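PDB 3JZD: iron-containing alcohol dehydrogenase from Ralstonia eutropha, which probably reduces maleylacetate to 3-oxoadipate with NADH or NADPH, a step in the breakdown of aromatic compounds, and works as a homodimer. Local coordinates for residues A21-Q26 / I154-L159; A270-A275 / Y333-P338. All coordinates share one frame; numbering follows the deposited sequence.

Contact 1. Residues A21-Q26 / I154-L159; sequences AGSSSQ and IYDPAL
Both carboxylate oxygens of Asp156 are gripped twice, and three of the four donors come from the turn at Gly22 to Ser24. Ser24 holds OD2 with its side chain and its backbone: Ser24 OG donates to Asp156 OD2 over 2.7 Å on the anti side, close to the carboxylate plane, whereas Ser24 N reaches Asp156 OD2 from above that plane at 3.0 Å. The hydroxyl is placed for this by a chi1 of 65°, which sets OG between the backbone N and the carbonyl carbon. On the other oxygen, Gly22 N donates to Asp156 OD1 at 2.9 Å from one face of the carboxylate, and Ala158 N, two residues beyond Asp156 itself, comes to the same OD1 from the opposite face at 3.1 Å, forming an Asx turn. With CG anti to the backbone N (chi1 -170°), the acid extends into the turn, and the four N-H and O-H groups should stabilise its negative charge. The site lies at the C-terminal ends of neighbouring strands in a Rossmann-like parallel sheet, in the nucleotide-binding half of the enzyme: strand 152-155 runs beside the outermost strand 8-19, and the chain leaving each strand meets its neighbour here. Ser23 points toward the strand, its OG beside Asp156 CB. Ser23 OG sits 2.8 Å from Tyr155 O in a weak bond, with Gly20 O as a rival acceptor, and also packs 3.2 Å from Ile154 CG2. Apolar contacts flank the polar centre, Ala21 CB lying 4.0 Å from Pro157 CG while Ser24 CB meets CD1 of Leu159. Pro157 in turn rests on helix 217-236, and Leu159, its side chain near that of the NAD-binding Thr121, touches the bound NAD.

Contact 2. Residues A270-A275 / Y333-P338; sequences AYNAAA and YWNPRP
Late in helix 257-272, in the all-helical half of the enzyme, Tyr271 and Asn272 receive the loop that leads into helix 341-353. Arg337 lays its guanidinium flat over one face of the Tyr271 ring, the planes 16° apart and Arg337 CZ 4.0 Å from the ring centroid, a stacked cation-pi pair. An extended side chain carries the group there, and Arg337 NH1 also donates to Tyr271 O at 3.0 Å, in the guanidinium plane and on a carbonyl lone pair. At the ring's far end Tyr271 OH donates to Pro338 O over 2.7 Å. Asn272 and Asn335 meet tip to tip in a reciprocal amide pair, their planes turned by 37°: Asn335 ND2 donates to Asn272 OD1 (2.7 Å) and Asn272 ND2 to Asn335 OD1 (3.1 Å), each donor tilted from the carbonyl plane. Asn335 ND2 also donates to Arg337 O, while Tyr184 OH also bonds Asn272 ND2 and Leu241 N also bonds Asn335 OD1, the two atoms of the longer bond. Beside them Ala275 CB packs on Pro336 CB. The in-plane bond to Tyr271 O and the stack together set the rotation of the guanidinium, whose positive charge is probably partly balanced by the ring's pi electrons and the negative end of the Tyr271 carbonyl.

From the N terminus, the chain forms strand 8-19 and the 21-26 turn, then builds the other four strands of the parallel sheet before strand 152-155; contact 1 closes this long loop of 127 residues, joining the segments that follow strands 8-19 and 152-155, which lie side by side. The chain then enters the helical half. Contact 2 opens late in helix 257-272 and closes 57 intervening residues later, tying that helix to the loop before helix 341-353. The two loops follow in series, neither nesting nor crossing. Their centres lie 39 Å apart on opposite sides of the chain's centre, one contact including a residue that touches NAD and the other far from the NAD-binding residues.

Contact 1. Residues A21-Q26 / I154-L159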
ATOM      1  N   ALA A  21      14.035 -10.366 -11.071  1.00 14.49           N
ATOM      2  CA  ALA A  21      14.570 -11.133 -12.178  1.00 15.95           C
ATOM      3  C   ALA A  21      14.671 -12.585 -11.760  1.00 15.73           C
ATOM      4  O   ALA A  21      15.253 -12.912 -10.737  1.00 14.70           O
ATOM      5  CB  ALA A  21      15.963 -10.618 -12.589  1.00 15.98           C
ATOM      6  N   GLY A  22      14.068 -13.463 -12.548  1.00 16.28           N
ATOM      7  CA  GLY A  22      14.099 -14.888 -12.258  1.00 16.04           C
ATOM      8  C   GLY A  22      12.977 -15.404 -11.399  1.00 15.50           C
ATOM      9  O   GLY A  22      12.901 -16.613 -11.166  1.00 15.33           O
ATOM     10  N   SER A  23      12.097 -14.516 -10.932  1.00 14.14           N
ATOM     11  CA  SER A  23      11.019 -14.895 -10.069  1.00 13.93           C
ATOM     12  C   SER A  23      10.073 -15.939 -10.679  1.00 15.44           C
ATOM     13  O   SER A  23       9.476 -16.714  -9.947  1.00 14.48           O
ATOM     14  CB  SER A  23      10.213 -13.668  -9.613  1.00 14.75           C
ATOM     15  OG  SER A  23       9.456 -13.089 -10.690  1.00 16.06           O
ATOM     16  N   SER A  24       9.917 -15.965 -11.999  1.00 16.42           N
ATOM     17  CA  SER A  24       9.016 -16.942 -12.607  1.00 15.08           C
ATOM     18  C   SER A  24       9.454 -18.364 -12.324  1.00 15.24           C
ATOM     19  O   SER A  24       8.623 -19.299 -12.388  1.00 15.36           O
ATOM     20  CB  SER A  24       8.848 -16.710 -14.094  1.00 15.42           C
ATOM     21  OG  SER A  24      10.061 -16.913 -14.745  1.00 15.87           O
ATOM     22  N   SER A  25      10.726 -18.557 -11.973  1.00 14.63           N
ATOM     23  CA  SER A  25      11.195 -19.893 -11.571  1.00 15.11           C
ATOM     24  C   SER A  25      10.571 -20.426 -10.286  1.00 15.43           C
ATOM     25  O   SER A  25      10.774 -21.564  -9.947  1.00 15.12           O
ATOM     26  CB  SER A  25      12.712 -19.944 -11.394  1.00 15.60           C
ATOM     27  OG  SER A  25      13.101 -19.250 -10.230  1.00 21.99           O
ATOM     28  N   GLN A  26       9.826 -19.614  -9.558  1.00 16.42           N
ATOM     29  CA  GLN A  26       9.232 -20.041  -8.311  1.00 18.23           C
ATOM     30  C   GLN A  26       7.771 -20.321  -8.516  1.00 16.14           C
ATOM     31  O   GLN A  26       7.042 -20.446  -7.555  1.00 15.29           O
ATOM     32  CB  GLN A  26       9.394 -18.939  -7.245  1.00 20.46           C
ATOM     33  CG  GLN A  26      10.834 -18.562  -7.009  1.00 22.29           C
ATOM     34  CD  GLN A  26      10.997 -17.344  -6.103  1.00 32.68           C
ATOM     35  OE1 GLN A  26      10.064 -16.925  -5.396  1.00 25.18           O
ATOM     36  NE2 GLN A  26      12.198 -16.770  -6.120  1.00 27.52           N
ATOM     37  N   ILE A 154       3.417 -12.721 -10.012  1.00 13.66           N
ATOM     38  CA  ILE A 154       4.815 -12.975 -10.086  1.00 16.12           C
ATOM     39  C   ILE A 154       5.337 -12.043 -11.143  1.00 16.04           C
ATOM     40  O   ILE A 154       4.999 -12.197 -12.337  1.00 17.49           O
ATOM     41  CB  ILE A 154       5.104 -14.434 -10.510  1.00 17.61           C
ATOM     42  CG1 ILE A 154       4.562 -15.390  -9.456  1.00 16.73           C
ATOM     43  CG2 ILE A 154       6.606 -14.627 -10.795  1.00 12.62           C
ATOM     44  CD1 ILE A 154       4.727 -16.887  -9.824  1.00 12.25           C
ATOM     45  N   TYR A 155       6.110 -11.045 -10.719  1.00 15.12           N
ATOM     46  CA  TYR A 155       6.664 -10.077 -11.659  1.00 14.25           C
ATOM     47  C   TYR A 155       8.088 -10.446 -11.950  1.00 15.11           C
ATOM     48  O   TYR A 155       8.925 -10.345 -11.050  1.00 16.64           O
ATOM     49  CB  TYR A 155       6.665  -8.654 -11.095  1.00 15.75           C
ATOM     50  CG  TYR A 155       5.344  -7.977 -11.100  1.00 17.78           C
ATOM     51  CD1 TYR A 155       4.732  -7.648 -12.302  1.00 15.41           C
ATOM     52  CD2 TYR A 155       4.733  -7.591  -9.900  1.00 21.49           C
ATOM     53  CE1 TYR A 155       3.529  -6.985 -12.330  1.00 11.10           C
ATOM     54  CE2 TYR A 155       3.530  -6.948  -9.896  1.00 14.52           C
ATOM     55  CZ  TYR A 155       2.935  -6.633 -11.145  1.00 14.70           C
ATOM     56  OH  TYR A 155       1.739  -5.995 -11.186  1.00 14.75           O
ATOM     57  N   ASP A 156       8.368 -10.848 -13.193  1.00 14.85           N
ATOM     58  CA  ASP A 156       9.703 -11.268 -13.612  1.00 16.05           C
ATOM     59  C   ASP A 156      10.093 -10.402 -14.812  1.00 19.15           C
ATOM     60  O   ASP A 156       9.607 -10.615 -15.913  1.00 17.62           O
ATOM     61  CB  ASP A 156       9.721 -12.769 -14.008  1.00 16.49           C
ATOM     62  CG  ASP A 156      11.105 -13.300 -14.207  1.00 16.39           C
ATOM     63  OD1 ASP A 156      12.027 -12.489 -14.344  1.00 17.55           O
ATOM     64  OD2 ASP A 156      11.288 -14.527 -14.192  1.00 15.54           O
ATOM     65  N   PRO A 157      10.955  -9.399 -14.589  1.00 20.23           N
ATOM     66  CA  PRO A 157      11.386  -8.542 -15.668  1.00 21.49           C
ATOM     67  C   PRO A 157      12.069  -9.287 -16.822  1.00 21.54           C
ATOM     68  O   PRO A 157      12.113  -8.762 -17.921  1.00 23.28           O
ATOM     69  CB  PRO A 157      12.372  -7.617 -14.991  1.00 21.16           C
ATOM     70  CG  PRO A 157      12.850  -8.392 -13.842  1.00 24.46           C
ATOM     71  CD  PRO A 157      11.662  -9.091 -13.341  1.00 19.09           C
ATOM     72  N   ALA A 158      12.602 -10.476 -16.582  1.00 20.65           N
ATOM     73  CA  ALA A 158      13.187 -11.285 -17.669  1.00 19.79           C
ATOM     74  C   ALA A 158      12.138 -11.636 -18.728  1.00 20.16           C
ATOM     75  O   ALA A 158      12.466 -11.800 -19.893  1.00 21.55           O
ATOM     76  CB  ALA A 158      13.777 -12.525 -17.118  1.00 18.68           C
ATOM     77  N   LEU A 159      10.880 -11.773 -18.317  1.00 19.74           N
ATOM     78  CA  LEU A 159       9.801 -12.082 -19.255  1.00 20.54           C
ATOM     79  C   LEU A 159       9.328 -10.841 -20.034  1.00 21.25           C
ATOM     80  O   LEU A 159       8.499 -10.962 -20.904  1.00 22.19           O
ATOM     81  CB  LEU A 159       8.610 -12.780 -18.568  1.00 17.28           C
ATOM     82  CG  LEU A 159       8.885 -14.112 -17.849  1.00 24.24           C
ATOM     83  CD1 LEU A 159       7.579 -14.820 -17.437  1.00 18.21           C
ATOM     84  CD2 LEU A 159       9.749 -15.040 -18.645  1.00 17.15           C
TER

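Contact 2. Residues A270-A275 / Y333-P338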
ATOM      1  N   ALA A 270      -5.163  17.495 -21.130  1.00 16.64           N
ATOM      2  CA  ALA A 270      -5.383  18.903 -21.485  1.00 14.86           C
ATOM      3  C   ALA A 270      -6.852  19.335 -21.208  1.00 15.48           C
ATOM      4  O   ALA A 270      -7.110  20.466 -20.739  1.00 14.09           O
ATOM      5  CB  ALA A 270      -5.008  19.187 -22.955  1.00 14.69           C
ATOM      6  N   TYR A 271      -7.798  18.428 -21.465  1.00 15.67           N
ATOM      7  CA  TYR A 271      -9.220  18.706 -21.278  1.00 14.78           C
ATOM      8  C   TYR A 271      -9.527  18.953 -19.789  1.00 15.99           C
ATOM      9  O   TYR A 271     -10.268  19.856 -19.435  1.00 14.84           O
ATOM     10  CB  TYR A 271     -10.030  17.512 -21.772  1.00 13.67           C
ATOM     11  CG  TYR A 271     -11.506  17.716 -21.773  1.00 15.75           C
ATOM     12  CD1 TYR A 271     -12.253  17.566 -20.610  1.00 12.33           C
ATOM     13  CD2 TYR A 271     -12.190  18.009 -22.961  1.00 17.86           C
ATOM     14  CE1 TYR A 271     -13.638  17.730 -20.603  1.00 13.11           C
ATOM     15  CE2 TYR A 271     -13.588  18.186 -22.959  1.00 14.80           C
ATOM     16  CZ  TYR A 271     -14.296  18.033 -21.787  1.00 17.89           C
ATOM     17  OH  TYR A 271     -15.649  18.233 -21.787  1.00 12.82           O
ATOM     18  N   ASN A 272      -8.985  18.101 -18.925  1.00 15.71           N
ATOM     19  CA  ASN A 272      -9.223  18.213 -17.496  1.00 14.67           C
ATOM     20  C   ASN A 272      -8.304  19.143 -16.692  1.00 15.47           C
ATOM     21  O   ASN A 272      -8.634  19.466 -15.532  1.00 16.09           O
ATOM     22  CB  ASN A 272      -9.169  16.809 -16.879  1.00 13.92           C
ATOM     23  CG  ASN A 272     -10.439  16.008 -17.131  1.00 15.24           C
ATOM     24  OD1 ASN A 272     -11.522  16.566 -17.445  1.00 17.82           O
ATOM     25  ND2 ASN A 272     -10.326  14.692 -16.995  1.00 12.44           N
ATOM     26  N   ALA A 273      -7.224  19.626 -17.311  1.00 13.19           N
ATOM     27  CA  ALA A 273      -6.156  20.338 -16.585  1.00 13.00           C
ATOM     28  C   ALA A 273      -6.613  21.543 -15.739  1.00 12.96           C
ATOM     29  O   ALA A 273      -6.189  21.673 -14.586  1.00 12.47           O
ATOM     30  CB  ALA A 273      -4.997  20.747 -17.552  1.00 12.34           C
ATOM     31  N   ALA A 274      -7.453  22.398 -16.298  1.00 10.41           N
ATOM     32  CA  ALA A 274      -7.917  23.589 -15.598  1.00 13.29           C
ATOM     33  C   ALA A 274      -8.678  23.259 -14.328  1.00 13.03           C
ATOM     34  O   ALA A 274      -8.660  24.030 -13.366  1.00 15.02           O
ATOM     35  CB  ALA A 274      -8.818  24.476 -16.512  1.00 13.08           C
ATOM     36  N   ALA A 275      -9.315  22.105 -14.318  1.00 12.11           N
ATOM     37  CA  ALA A 275     -10.139  21.675 -13.204  1.00 12.03           C
ATOM     38  C   ALA A 275      -9.375  21.070 -12.026  1.00 11.78           C
ATOM     39  O   ALA A 275      -9.848  21.172 -10.888  1.00 11.91           O
ATOM     40  CB  ALA A 275     -11.192  20.668 -13.711  1.00 11.08           C
ATOM     41  N   TYR A 333     -20.807   9.962 -16.685  1.00 16.59           N
ATOM     42  CA  TYR A 333     -19.972   9.500 -15.597  1.00 15.84           C
ATOM     43  C   TYR A 333     -19.317  10.714 -14.952  1.00 14.97           C
ATOM     44  O   TYR A 333     -19.271  11.802 -15.556  1.00 14.57           O
ATOM     45  CB  TYR A 333     -18.911   8.547 -16.124  1.00 16.49           C
ATOM     46  CG  TYR A 333     -18.066   9.149 -17.216  1.00 15.39           C
ATOM     47  CD1 TYR A 333     -16.926   9.868 -16.907  1.00 14.47           C
ATOM     48  CD2 TYR A 333     -18.416   8.981 -18.577  1.00 17.02           C
ATOM     49  CE1 TYR A 333     -16.128  10.419 -17.901  1.00 15.79           C
ATOM     50  CE2 TYR A 333     -17.656   9.567 -19.587  1.00 16.99           C
ATOM     51  CZ  TYR A 333     -16.516  10.271 -19.255  1.00 17.18           C
ATOM     52  OH  TYR A 333     -15.726  10.805 -20.222  1.00 14.16           O
ATOM     53  N   TRP A 334     -18.806  10.542 -13.738  1.00 13.46           N
ATOM     54  CA  TRP A 334     -18.211  11.680 -13.043  1.00 15.01           C
ATOM     55  C   TRP A 334     -16.873  12.041 -13.687  1.00 13.39           C
ATOM     56  O   TRP A 334     -16.058  11.172 -14.000  1.00 14.09           O
ATOM     57  CB  TRP A 334     -17.992  11.323 -11.560  1.00 17.00           C
ATOM     58  CG  TRP A 334     -17.543  12.440 -10.800  1.00 14.46           C
ATOM     59  CD1 TRP A 334     -18.311  13.365 -10.167  1.00 23.60           C
ATOM     60  CD2 TRP A 334     -16.189  12.840 -10.615  1.00 23.15           C
ATOM     61  NE1 TRP A 334     -17.511  14.312  -9.585  1.00 25.03           N
ATOM     62  CE2 TRP A 334     -16.202  13.991  -9.818  1.00 22.50           C
ATOM     63  CE3 TRP A 334     -14.960  12.297 -10.990  1.00 17.95           C
ATOM     64  CZ2 TRP A 334     -15.035  14.631  -9.429  1.00 25.82           C
ATOM     65  CZ3 TRP A 334     -13.812  12.934 -10.605  1.00 25.11           C
ATOM     66  CH2 TRP A 334     -13.855  14.089  -9.837  1.00 19.66           C
ATOM     67  N   ASN A 335     -16.641  13.320 -13.872  1.00 13.50           N
ATOM     68  CA  ASN A 335     -15.361  13.805 -14.380  1.00 16.27           C
ATOM     69  C   ASN A 335     -15.130  15.208 -13.759  1.00 16.53           C
ATOM     70  O   ASN A 335     -16.086  15.878 -13.456  1.00 17.60           O
ATOM     71  CB  ASN A 335     -15.374  13.851 -15.920  1.00 16.53           C
ATOM     72  CG  ASN A 335     -14.015  14.166 -16.503  1.00 17.42           C
ATOM     73  OD1 ASN A 335     -13.082  13.360 -16.424  1.00 14.17           O
ATOM     74  ND2 ASN A 335     -13.907  15.318 -17.123  1.00 12.01           N
ATOM     75  N   PRO A 336     -13.877  15.634 -13.543  1.00 16.58           N
ATOM     76  CA  PRO A 336     -13.640  16.949 -12.872  1.00 17.47           C
ATOM     77  C   PRO A 336     -14.201  18.158 -13.621  1.00 18.55           C
ATOM     78  O   PRO A 336     -14.552  19.158 -12.990  1.00 18.34           O
ATOM     79  CB  PRO A 336     -12.120  17.042 -12.794  1.00 16.74           C
ATOM     80  CG  PRO A 336     -11.688  15.593 -12.784  1.00 19.76           C
ATOM     81  CD  PRO A 336     -12.627  14.880 -13.710  1.00 15.68           C
ATOM     82  N   ARG A 337     -14.223  18.060 -14.954  1.00 19.40           N
ATOM     83  CA  ARG A 337     -14.830  19.073 -15.860  1.00 18.70           C
ATOM     84  C   ARG A 337     -16.029  18.402 -16.626  1.00 18.55           C
ATOM     85  O   ARG A 337     -15.936  17.236 -17.049  1.00 19.27           O
ATOM     86  CB  ARG A 337     -13.747  19.565 -16.828  1.00 16.84           C
ATOM     87  CG  ARG A 337     -14.266  20.536 -17.892  1.00 17.86           C
ATOM     88  CD  ARG A 337     -13.236  20.805 -18.943  1.00 14.43           C
ATOM     89  NE  ARG A 337     -13.834  21.488 -20.089  1.00 16.57           N
ATOM     90  CZ  ARG A 337     -13.166  21.800 -21.195  1.00 15.84           C
ATOM     91  NH1 ARG A 337     -11.899  21.497 -21.299  1.00 20.40           N
ATOM     92  NH2 ARG A 337     -13.748  22.441 -22.189  1.00 16.31           N
ATOM     93  N   PRO A 338     -17.159  19.110 -16.790  1.00 18.56           N
ATOM     94  CA  PRO A 338     -18.298  18.484 -17.513  1.00 18.55           C
ATOM     95  C   PRO A 338     -17.933  17.973 -18.903  1.00 17.36           C
ATOM     96  O   PRO A 338     -17.087  18.560 -19.559  1.00 17.36           O
ATOM     97  CB  PRO A 338     -19.355  19.610 -17.581  1.00 18.58           C
ATOM     98  CG  PRO A 338     -19.011  20.529 -16.469  1.00 18.35           C
ATOM     99  CD  PRO A 338     -17.519  20.438 -16.254  1.00 18.91           C
TER